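Local coordinates for regulatory Subunit of Protein Kinase A (cAMP-dependent) from Euglena gracilis (Euglena gracilis, PDB 6RSX) that binds cAMP in two cyclic nucleotide-binding domains and, as in related regulatory subunits, probably keeps the kinase catalytic subunit inhibited until cAMP binds, at residues T173-E176 with R177-A181; E264-T267 with A268-P272; M153-R156 with R157-D161; G114-A117 with L118-T122. All blocks are in the same frame, centred on the assembly; numbering follows the deposited sequence.

Contact 1: T173-E176 with R177-A181. With CMP (adenosine-3',5'-cyclic-monophosphate), chain B.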
loop_
_atom_site.group_PDB
_atom_site.type_symbol
_atom_site.label_atom_id
_atom_site.label_comp_id
_atom_site.label_asym_id
_atom_site.label_seq_id
_atom_site.Cartn_x
_atom_site.Cartn_y
_atom_site.Cartn_z
ATOM N N THR A 173 5.701 -4.314 10.917
ATOM C CA THR A 173 6.749 -3.442 11.422
ATOM C C THR A 173 6.326 -1.977 11.320
ATOM O O THR A 173 5.354 -1.614 10.639
ATOM C CB THR A 173 8.031 -3.619 10.622
ATOM O OG1 THR A 173 7.778 -3.212 9.277
ATOM C CG2 THR A 173 8.463 -5.053 10.629
ATOM N N SER A 174 7.100 -1.118 11.974
ATOM C CA SER A 174 6.813 0.311 11.913
ATOM C C SER A 174 6.763 0.817 10.464
ATOM O O SER A 174 5.867 1.587 10.092
ATOM C CB SER A 174 7.857 1.067 12.726
ATOM O OG SER A 174 7.822 2.445 12.411
ATOM N N TYR A 175 7.700 0.386 9.616
ATOM C CA TYR A 175 7.672 0.888 8.244
ATOM C C TYR A 175 6.519 0.262 7.460
ATOM O O TYR A 175 5.907 0.933 6.612
ATOM C CB TYR A 175 8.989 0.614 7.519
ATOM C CG TYR A 175 9.017 1.305 6.196
ATOM C CD1 TYR A 175 9.125 2.701 6.124
ATOM C CD2 TYR A 175 8.975 0.596 5.023
ATOM C CE1 TYR A 175 9.118 3.351 4.905
ATOM C CE2 TYR A 175 8.959 1.226 3.790
ATOM C CZ TYR A 175 9.072 2.606 3.723
ATOM O OH TYR A 175 9.059 3.243 2.485
ATOM N N GLU A 176 6.221 -1.011 7.735
ATOM C CA GLU A 176 5.056 -1.650 7.125
ATOM C C GLU A 176 3.771 -0.903 7.474
ATOM O O GLU A 176 2.883 -0.755 6.622
ATOM C CB GLU A 176 4.990 -3.130 7.531
ATOM C CG GLU A 176 5.951 -3.981 6.730
ATOM C CD GLU A 176 6.091 -5.404 7.261
ATOM O OE1 GLU A 176 5.777 -5.668 8.449
ATOM O OE2 GLU A 176 6.530 -6.259 6.477
ATOM N N ARG A 177 3.662 -0.382 8.699
ATOM C CA ARG A 177 2.512 0.464 9.035
ATOM C C ARG A 177 2.421 1.696 8.137
ATOM O O ARG A 177 1.325 2.094 7.728
ATOM C CB ARG A 177 2.563 0.907 10.503
ATOM C CG ARG A 177 2.229 -0.210 11.478
ATOM C CD ARG A 177 2.279 0.244 12.949
ATOM N NE ARG A 177 1.737 -0.840 13.752
ATOM C CZ ARG A 177 2.407 -1.958 14.038
ATOM N NH1 ARG A 177 3.665 -2.094 13.617
ATOM N NH2 ARG A 177 1.834 -2.936 14.745
ATOM N N MET A 178 3.564 2.331 7.839
ATOM C CA MET A 178 3.541 3.511 6.986
ATOM C C MET A 178 3.051 3.174 5.585
ATOM O O MET A 178 2.262 3.922 5.000
ATOM C CB MET A 178 4.941 4.137 6.921
ATOM C CG MET A 178 5.580 4.294 8.270
ATOM S SD MET A 178 7.046 5.351 8.137
ATOM C CE MET A 178 6.359 7.006 7.934
ATOM N N THR A 179 3.539 2.079 5.011
ATOM C CA THR A 179 3.145 1.751 3.644
ATOM C C THR A 179 1.697 1.270 3.620
ATOM O O THR A 179 0.987 1.490 2.635
ATOM C CB THR A 179 4.088 0.703 3.054
ATOM O OG1 THR A 179 4.127 -0.411 3.921
ATOM C CG2 THR A 179 5.499 1.238 2.973
ATOM N N MET A 180 1.242 0.683 4.723
ATOM C CA MET A 180 -0.168 0.310 4.822
ATOM C C MET A 180 -1.030 1.564 4.847
ATOM O O MET A 180 -2.023 1.663 4.115
ATOM C CB MET A 180 -0.397 -0.562 6.062
ATOM C CG MET A 180 -1.878 -1.013 6.229
ATOM S SD MET A 180 -2.481 -2.017 4.855
ATOM C CE MET A 180 -1.463 -3.453 4.982
ATOM N N ALA A 181 -0.620 2.571 5.629
ATOM C CA ALA A 181 -1.338 3.831 5.615
ATOM C C ALA A 181 -1.393 4.431 4.221
ATOM O O ALA A 181 -2.435 4.961 3.823
ATOM C CB ALA A 181 -0.704 4.815 6.596
HETATM P P CMP B . 14.875 6.810 3.397
HETATM O O1P CMP B . 14.884 8.241 2.761
HETATM O O2P CMP B . 15.084 6.560 4.832
HETATM O "O5'" CMP B . 16.039 5.943 2.705
HETATM C "C5'" CMP B . 16.014 4.517 2.743
HETATM C "C4'" CMP B . 14.652 4.093 2.277
HETATM O "O4'" CMP B . 14.410 2.682 2.344
HETATM C "C3'" CMP B . 13.531 4.653 3.113
HETATM O "O3'" CMP B . 13.408 6.048 2.960
HETATM C "C2'" CMP B . 12.325 3.835 2.640
HETATM O "O2'" CMP B . 11.802 4.437 1.467
HETATM C "C1'" CMP B . 13.000 2.483 2.271
HETATM N N9 CMP B . 12.666 1.380 3.165
HETATM C C8 CMP B . 12.251 0.131 2.756
HETATM N N7 CMP B . 12.100 -0.627 3.828
HETATM C C5 CMP B . 12.371 0.142 4.892
HETATM C C6 CMP B . 12.317 -0.192 6.218
HETATM N N6 CMP B . 11.972 -1.427 6.880
HETATM N N1 CMP B . 12.587 0.691 7.153
HETATM C C2 CMP B . 12.971 1.943 6.758
HETATM N N3 CMP B . 13.020 2.309 5.434
HETATM C C4 CMP B . 12.727 1.378 4.500
#
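Thr173 and Arg177 meet at the first turn of helix 174-183, which opens with a capping box. Arg177 N donates to Thr173 O at 2.9 Å. The box is reciprocal. Glu176 N gives its hydrogen to Thr173 OG1 at 3.1 Å, and Thr173 N reaches Glu176 OE1 at 2.8 Å. That second bond is nearly straight (170°) and meets the anti side of the carboxylate. Further backbone bonds run from Thr179 N to Tyr175 O and from Met180 N to Glu176 O.

Apolar contacts gather round Tyr175. Its CG stands anti to the backbone N (chi1 -172°), which brings the ring face against the adenine of the bound cAMP. The adenine covers that face, with CMP C4 3.7 Å above the ring plane and over its centre. Met178, in the conformer described, adds an oblique Met-aromatic contact, SD lying 5.1 Å from the ring centroid. The polar end of Tyr175 is taken up by Glu115, through a hydrogen bond from OH to OE2. With an alanine in place of Tyr175 the adenine is likely to lose this cover, and Glu115 its hydroxyl partner. Near the far end of the ring, Thr179 CG2 touches Tyr175 CE2 at 3.6 Å.

Contact 2: E264-T267 with A268-P272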
loop_
_atom_site.group_PDB
_atom_site.type_symbol
_atom_site.label_atom_id
_atom_site.label_comp_id
_atom_site.label_asym_id
_atom_site.label_seq_id
_atom_site.Cartn_x
_atom_site.Cartn_y
_atom_site.Cartn_z
ATOM N N GLU A 264 -4.785 -5.464 -5.993
ATOM C CA GLU A 264 -3.339 -5.345 -6.207
ATOM C C GLU A 264 -2.600 -4.994 -4.911
ATOM O O GLU A 264 -1.583 -5.610 -4.577
ATOM C CB GLU A 264 -3.077 -4.302 -7.298
ATOM C CG GLU A 264 -1.621 -4.152 -7.725
ATOM C CD GLU A 264 -1.400 -3.014 -8.744
ATOM O OE1 GLU A 264 -2.252 -2.113 -8.877
ATOM O OE2 GLU A 264 -0.359 -3.007 -9.425
ATOM N N SER A 265 -3.116 -4.018 -4.153
ATOM C CA SER A 265 -2.495 -3.625 -2.886
ATOM C C SER A 265 -2.640 -4.705 -1.831
ATOM O O SER A 265 -1.699 -4.973 -1.076
ATOM C CB SER A 265 -3.126 -2.334 -2.362
ATOM O OG SER A 265 -2.847 -1.245 -3.204
ATOM N N PHE A 266 -3.830 -5.307 -1.727
ATOM C CA PHE A 266 -3.996 -6.422 -0.801
ATOM C C PHE A 266 -2.931 -7.489 -1.042
ATOM O O PHE A 266 -2.220 -7.911 -0.119
ATOM C CB PHE A 266 -5.408 -7.003 -0.934
ATOM C CG PHE A 266 -5.658 -8.165 -0.031
ATOM C CD1 PHE A 266 -5.918 -7.959 1.312
ATOM C CD2 PHE A 266 -5.618 -9.464 -0.521
ATOM C CE1 PHE A 266 -6.154 -9.029 2.159
ATOM C CE2 PHE A 266 -5.841 -10.539 0.310
ATOM C CZ PHE A 266 -6.108 -10.329 1.657
ATOM N N THR A 267 -2.761 -7.890 -2.293
ATOM C CA THR A 267 -1.814 -8.957 -2.580
ATOM C C THR A 267 -0.388 -8.522 -2.256
ATOM O O THR A 267 0.381 -9.282 -1.653
ATOM C CB THR A 267 -1.975 -9.388 -4.047
ATOM O OG1 THR A 267 -3.308 -9.887 -4.239
ATOM C CG2 THR A 267 -1.005 -10.486 -4.411
ATOM N N ALA A 268 -0.034 -7.288 -2.615
ATOM C CA ALA A 268 1.304 -6.766 -2.330
ATOM C C ALA A 268 1.593 -6.732 -0.830
ATOM O O ALA A 268 2.716 -7.016 -0.405
ATOM C CB ALA A 268 1.459 -5.369 -2.940
ATOM N N LEU A 269 0.600 -6.383 -0.011
ATOM C CA LEU A 269 0.823 -6.164 1.415
ATOM C C LEU A 269 0.353 -7.339 2.290
ATOM O O LEU A 269 0.318 -7.216 3.520
ATOM C CB LEU A 269 0.145 -4.851 1.833
ATOM C CG LEU A 269 0.639 -3.597 1.069
ATOM C CD1 LEU A 269 -0.087 -2.323 1.467
ATOM C CD2 LEU A 269 2.137 -3.389 1.242
ATOM N N LEU A 270 0.043 -8.484 1.687
ATOM C CA LEU A 270 -0.587 -9.582 2.427
ATOM C C LEU A 270 0.358 -10.243 3.434
ATOM O O LEU A 270 -0.094 -10.694 4.492
ATOM C CB LEU A 270 -1.117 -10.610 1.442
ATOM C CG LEU A 270 -1.770 -11.862 2.020
ATOM C CD1 LEU A 270 -2.950 -11.528 2.949
ATOM C CD2 LEU A 270 -2.211 -12.734 0.866
ATOM N N GLY A 271 1.658 -10.314 3.133
ATOM C CA GLY A 271 2.626 -11.006 3.959
ATOM C C GLY A 271 2.411 -10.954 5.466
ATOM O O GLY A 271 2.137 -11.976 6.110
ATOM N N PRO A 272 2.566 -9.773 6.070
ATOM C CA PRO A 272 2.411 -9.677 7.529
ATOM C C PRO A 272 0.985 -9.880 8.037
ATOM O O PRO A 272 0.787 -9.892 9.259
ATOM C CB PRO A 272 2.918 -8.259 7.845
ATOM C CG PRO A 272 2.872 -7.528 6.542
ATOM C CD PRO A 272 3.147 -8.546 5.496
#
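Phe266 and Leu270 touch one turn apart, near the end of helix 263-269. Leu270 CD1 lies 3.6 Å from Phe266 CZ and reaches CE1 and CE2 at slightly longer range, so one methyl meets the outer end of the ring. The approach is oblique. Both side chains start with CG anti to the backbone N (chi1 179° for Phe266, 178° for Leu270), and they come together at their ends. Closer to the backbone, Leu270 CB rests on Phe266 O at 3.3 Å.

The backbone around the pair is still partly helical. Ala268 N donates to Glu264 O at 3.0 Å, and Leu269 N to Ser265 O at 2.9 Å. Phe266 O takes a weak bond from Leu269 N. Leu270 N makes a weak bond of 3.5 Å to Thr267 O, three residues back.

Farther out, Thr267 OG1 bonds to Arg263 O, and Glu264 OE1 forms a salt bridge with Arg46. Leu269 packs on helix 174-183. Helix 263-269 directly follows strand 256-262 of the second cyclic nucleotide-binding domain. Phe266 packs it back on that domain, meeting Phe205 of strand 204-208 and touching helix 237-242 and, through Leu277, helix 274-280.

Contact 3: M153-R156 with R157-D161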
loop_
_atom_site.group_PDB
_atom_site.type_symbol
_atom_site.label_atom_id
_atom_site.label_comp_id
_atom_site.label_asym_id
_atom_site.label_seq_id
_atom_site.Cartn_x
_atom_site.Cartn_y
_atom_site.Cartn_z
ATOM N N MET A 153 2.809 12.796 4.307
ATOM C CA MET A 153 3.005 12.906 5.746
ATOM C C MET A 153 1.664 12.899 6.481
ATOM O O MET A 153 1.508 12.210 7.494
ATOM C CB MET A 153 3.793 14.180 6.075
ATOM C CG MET A 153 4.381 14.118 7.459
ATOM S SD MET A 153 5.256 15.668 7.769
ATOM C CE MET A 153 6.207 15.714 6.276
ATOM N N ARG A 154 0.683 13.642 5.970
ATOM C CA ARG A 154 -0.612 13.721 6.643
ATOM C C ARG A 154 -1.287 12.353 6.738
ATOM O O ARG A 154 -1.774 11.957 7.803
ATOM C CB ARG A 154 -1.514 14.708 5.910
ATOM C CG ARG A 154 -2.916 14.748 6.490
ATOM C CD ARG A 154 -3.650 15.984 6.054
ATOM N NE ARG A 154 -3.779 16.056 4.605
ATOM C CZ ARG A 154 -3.253 17.020 3.863
ATOM N NH1 ARG A 154 -2.572 18.004 4.441
ATOM N NH2 ARG A 154 -3.419 17.001 2.545
ATOM N N LYS A 155 -1.337 11.627 5.620
ATOM C CA LYS A 155 -2.014 10.331 5.588
ATOM C C LYS A 155 -1.372 9.357 6.571
ATOM O O LYS A 155 -2.069 8.618 7.289
ATOM C CB LYS A 155 -1.975 9.790 4.158
ATOM C CG LYS A 155 -2.673 8.419 3.956
ATOM C CD LYS A 155 -4.046 8.595 3.391
ATOM C CE LYS A 155 -4.738 7.216 3.219
ATOM N NZ LYS A 155 -4.273 6.461 1.998
ATOM N N ARG A 156 -0.033 9.343 6.633
ATOM C CA ARG A 156 0.614 8.410 7.543
ATOM C C ARG A 156 0.319 8.775 8.988
ATOM O O ARG A 156 0.059 7.891 9.823
ATOM C CB ARG A 156 2.113 8.367 7.270
ATOM C CG ARG A 156 2.455 7.687 5.938
ATOM C CD ARG A 156 3.943 7.801 5.585
ATOM N NE ARG A 156 4.222 7.044 4.360
ATOM C CZ ARG A 156 5.440 6.680 3.961
ATOM N NH1 ARG A 156 6.509 7.016 4.686
ATOM N NH2 ARG A 156 5.592 5.981 2.836
ATOM N N ARG A 157 0.358 10.072 9.302
ATOM C CA ARG A 157 0.026 10.536 10.645
ATOM C C ARG A 157 -1.409 10.186 11.002
ATOM O O ARG A 157 -1.688 9.681 12.094
ATOM C CB ARG A 157 0.239 12.048 10.743
ATOM C CG ARG A 157 -0.345 12.677 12.001
ATOM C CD ARG A 157 0.334 14.011 12.272
ATOM N NE ARG A 157 -0.131 14.599 13.522
ATOM C CZ ARG A 157 -0.781 15.755 13.608
ATOM N NH1 ARG A 157 -1.179 16.208 14.791
ATOM N NH2 ARG A 157 -1.021 16.464 12.512
ATOM N N GLN A 158 -2.336 10.452 10.088
ATOM C CA GLN A 158 -3.747 10.291 10.411
ATOM C C GLN A 158 -4.118 8.851 10.714
ATOM O O GLN A 158 -5.054 8.611 11.479
ATOM C CB GLN A 158 -4.600 10.847 9.278
ATOM C CG GLN A 158 -4.465 12.366 9.234
ATOM C CD GLN A 158 -5.267 13.009 8.112
ATOM O OE1 GLN A 158 -5.465 12.416 7.045
ATOM N NE2 GLN A 158 -5.723 14.240 8.349
ATOM N N TYR A 159 -3.402 7.881 10.163
ATOM C CA TYR A 159 -3.781 6.489 10.377
ATOM C C TYR A 159 -2.867 5.755 11.354
ATOM O O TYR A 159 -3.056 4.558 11.580
ATOM C CB TYR A 159 -3.830 5.773 9.028
ATOM C CG TYR A 159 -5.072 6.136 8.241
ATOM C CD1 TYR A 159 -6.269 5.461 8.454
ATOM C CD2 TYR A 159 -5.066 7.183 7.328
ATOM C CE1 TYR A 159 -7.426 5.793 7.752
ATOM C CE2 TYR A 159 -6.217 7.519 6.608
ATOM C CZ TYR A 159 -7.398 6.802 6.831
ATOM O OH TYR A 159 -8.545 7.120 6.145
ATOM N N GLU A 160 -1.917 6.457 11.989
ATOM C CA GLU A 160 -0.951 5.768 12.837
ATOM C C GLU A 160 -1.634 5.084 14.013
ATOM O O GLU A 160 -1.432 3.891 14.245
ATOM C CB GLU A 160 0.127 6.745 13.322
ATOM C CG GLU A 160 1.530 6.387 12.830
ATOM C CD GLU A 160 1.814 4.872 12.826
ATOM O OE1 GLU A 160 1.914 4.276 11.726
ATOM O OE2 GLU A 160 1.938 4.276 13.924
ATOM N N ASP A 161 -2.444 5.824 14.775
ATOM C CA ASP A 161 -3.122 5.217 15.922
ATOM C C ASP A 161 -3.961 4.011 15.494
ATOM O O ASP A 161 -3.910 2.942 16.123
ATOM C CB ASP A 161 -3.999 6.251 16.638
ATOM C CG ASP A 161 -3.187 7.353 17.289
ATOM O OD1 ASP A 161 -1.986 7.121 17.559
ATOM O OD2 ASP A 161 -3.749 8.448 17.525
#
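Gln158 lies alongside Arg154, one turn earlier in helix 149-165. Its CB sits 3.4 Å from Arg154 O. CG is nearer still, 3.1 Å from the same oxygen, because it lies beside the backbone N (chi1 -69°). CD then meets Arg154 CG at 3.3 Å, with OE1 close to the same carbon. At the tip, NE2 lies 3.6 Å from Arg154 CD. The two chains point the same way, with the amide and guanidinium planes 57° apart.

The next pair crosses obliquely. Tyr159 CD2 sets the ring edge against Lys155 O at 3.3 Å, in the ring plane, and CE2 touches Lys155 CE at 3.7 Å. A glycine in place of Tyr159 would probably open a gap beside Lys155 CD and CE and leave Lys155 O without the ring edge against it. Lys155 NZ bonds to the carbonyls of Leu184 and Ala181. Arg156 forms salt bridges with Glu115 and Asp182.

The i to i+4 bonds of an alpha-helix hold at Arg157 and Gln158. They are disturbed at Tyr159, where bonds to the third residue back appear. This helix and helix 174-183 lie between the strands of the two cyclic nucleotide-binding domains.

Contact 4: G114-A117 with L118-T122. With CMP (adenosine-3',5'-cyclic-monophosphate), chain B.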
loop_
_atom_site.group_PDB
_atom_site.type_symbol
_atom_site.label_atom_id
_atom_site.label_comp_id
_atom_site.label_asym_id
_atom_site.label_seq_id
_atom_site.Cartn_x
_atom_site.Cartn_y
_atom_site.Cartn_z
ATOM N N GLY A 114 13.035 6.053 -0.602
ATOM C CA GLY A 114 13.790 7.273 -0.346
ATOM C C GLY A 114 12.933 8.439 0.100
ATOM O O GLY A 114 13.416 9.571 0.132
ATOM N N GLU A 115 11.698 8.184 0.503
ATOM C CA GLU A 115 10.820 9.284 0.866
ATOM C C GLU A 115 11.077 9.793 2.290
ATOM O O GLU A 115 10.826 10.975 2.554
ATOM C CB GLU A 115 9.345 8.844 0.711
ATOM C CG GLU A 115 8.744 8.082 1.862
ATOM C CD GLU A 115 9.064 6.585 1.877
ATOM O OE1 GLU A 115 9.829 6.104 1.001
ATOM O OE2 GLU A 115 8.566 5.914 2.802
ATOM N N LEU A 116 11.555 8.931 3.202
ATOM C CA LEU A 116 11.590 9.303 4.617
ATOM C C LEU A 116 12.532 10.484 4.832
ATOM O O LEU A 116 12.181 11.459 5.511
ATOM C CB LEU A 116 12.057 8.148 5.471
ATOM C CG LEU A 116 11.113 6.902 5.528
ATOM C CD1 LEU A 116 11.744 5.845 6.401
ATOM C CD2 LEU A 116 9.732 7.298 6.045
ATOM N N ALA A 117 13.726 10.414 4.233
ATOM C CA ALA A 117 14.702 11.516 4.422
ATOM C C ALA A 117 14.158 12.831 3.875
ATOM O O ALA A 117 14.412 13.917 4.437
ATOM C CB ALA A 117 16.027 11.161 3.726
ATOM N N LEU A 118 13.440 12.767 2.751
ATOM C CA LEU A 118 12.895 13.971 2.144
ATOM C C LEU A 118 11.695 14.502 2.927
ATOM O O LEU A 118 11.470 15.716 2.945
ATOM C CB LEU A 118 12.527 13.739 0.683
ATOM C CG LEU A 118 13.568 13.103 -0.272
ATOM C CD1 LEU A 118 13.324 13.260 -1.805
ATOM C CD2 LEU A 118 14.982 13.316 0.067
ATOM N N MET A 119 10.939 13.623 3.585
ATOM C CA MET A 119 9.795 14.090 4.359
ATOM C C MET A 119 10.216 14.642 5.712
ATOM O O MET A 119 9.850 15.765 6.068
ATOM C CB MET A 119 8.789 12.956 4.557
ATOM C CG MET A 119 8.218 12.455 3.271
ATOM S SD MET A 119 7.435 10.847 3.466
ATOM C CE MET A 119 6.159 11.159 4.693
ATOM N N TYR A 120 10.982 13.865 6.475
ATOM C CA TYR A 120 11.226 14.136 7.876
ATOM C C TYR A 120 12.587 14.773 8.133
ATOM O O TYR A 120 12.903 15.042 9.288
ATOM C CB TYR A 120 11.102 12.859 8.681
ATOM C CG TYR A 120 9.739 12.199 8.515
ATOM C CD1 TYR A 120 8.620 12.740 9.129
ATOM C CD2 TYR A 120 9.574 11.077 7.702
ATOM C CE1 TYR A 120 7.357 12.162 8.965
ATOM C CE2 TYR A 120 8.303 10.485 7.533
ATOM C CZ TYR A 120 7.217 11.045 8.171
ATOM O OH TYR A 120 5.973 10.497 8.026
ATOM N N GLY A 121 13.402 14.980 7.106
ATOM C CA GLY A 121 14.727 15.534 7.320
ATOM C C GLY A 121 15.704 14.647 8.071
ATOM O O GLY A 121 16.733 15.141 8.555
ATOM N N THR A 122 15.441 13.348 8.152
ATOM C CA THR A 122 16.261 12.359 8.833
ATOM C C THR A 122 17.316 11.812 7.874
ATOM O O THR A 122 17.129 11.848 6.655
ATOM C CB THR A 122 15.396 11.201 9.341
ATOM O OG1 THR A 122 14.542 10.757 8.272
ATOM C CG2 THR A 122 14.524 11.622 10.537
HETATM P P CMP B . 14.875 6.810 3.397
HETATM O O1P CMP B . 14.884 8.241 2.761
HETATM O O2P CMP B . 15.084 6.560 4.832
HETATM O "O5'" CMP B . 16.039 5.943 2.705
HETATM C "C5'" CMP B . 16.014 4.517 2.743
HETATM C "C4'" CMP B . 14.652 4.093 2.277
HETATM O "O4'" CMP B . 14.410 2.682 2.344
HETATM C "C3'" CMP B . 13.531 4.653 3.113
HETATM O "O3'" CMP B . 13.408 6.048 2.960
HETATM C "C2'" CMP B . 12.325 3.835 2.640
HETATM O "O2'" CMP B . 11.802 4.437 1.467
HETATM C "C1'" CMP B . 13.000 2.483 2.271
HETATM N N9 CMP B . 12.666 1.380 3.165
HETATM C C8 CMP B . 12.251 0.131 2.756
HETATM N N7 CMP B . 12.100 -0.627 3.828
HETATM C C5 CMP B . 12.371 0.142 4.892
HETATM C C6 CMP B . 12.317 -0.192 6.218
HETATM N N6 CMP B . 11.972 -1.427 6.880
HETATM N N1 CMP B . 12.587 0.691 7.153
HETATM C C2 CMP B . 12.971 1.943 6.758
HETATM N N3 CMP B . 13.020 2.309 5.434
HETATM C C4 CMP B . 12.727 1.378 4.500
#
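In the cAMP pocket of the first cyclic nucleotide-binding domain, Glu115 lies alongside Met119, both side chains pointing the same way. In the conformer described, Met119 SD lies 3.5 Å from Glu115 CG. Glu115 CG is wedged between the backbone N and the carbonyl carbon (chi1 83°), and a bend at chi2 brings the carboxylate round to the ribose. There CMP O2' donates to Glu115 OE1 at 2.6 Å. Gly114 N donates to the same O2' at 2.9 Å, so two bonds grip this hydroxyl. Glu115 OE2 is turned toward Arg156 and Tyr175.

The run is the phosphate-binding cassette of the family, a short helix whose N-terminal end faces the cyclic phosphate. Ala117 N donates to CMP O1P at 2.9 Å, and Leu116 N makes a weak bond to CMP O3'. The helix start probably adds a favourable field for the phosphate charge, which Arg124 also meets.

Within the helix, Tyr120 N bonds to Leu116 O at 2.9 Å in an almost straight line (173°). Leu116 CD2 meets Tyr120 CE2 at 3.8 Å. Gly121 leaves the helix with positive phi. Beyond this turn, Thr122 O comes back to Ala117 CB at 3.2 Å.

Overall arrangement
From the N terminus the order is contact 4, contact 3, contact 1 and contact 2. Each closes only a local turn within its own helix or at its end. They follow in series, and none nests inside or crosses another. Contact 4, in the first domain, is joined to contact 3 through Arg156 and Glu115, and to contact 1 through Tyr175, whose helix also borders the same cAMP. Contacts 3 and 1 lie on successive helices, which meet at Lys155 and Ala181. Met180 and Glu176 of contact 1 then pack on Leu269 and Pro272 of contact 2. Contact 2 touches neither contact 3 nor contact 4. Helix 174-183 therefore bridges the first cAMP site and helix 263-269.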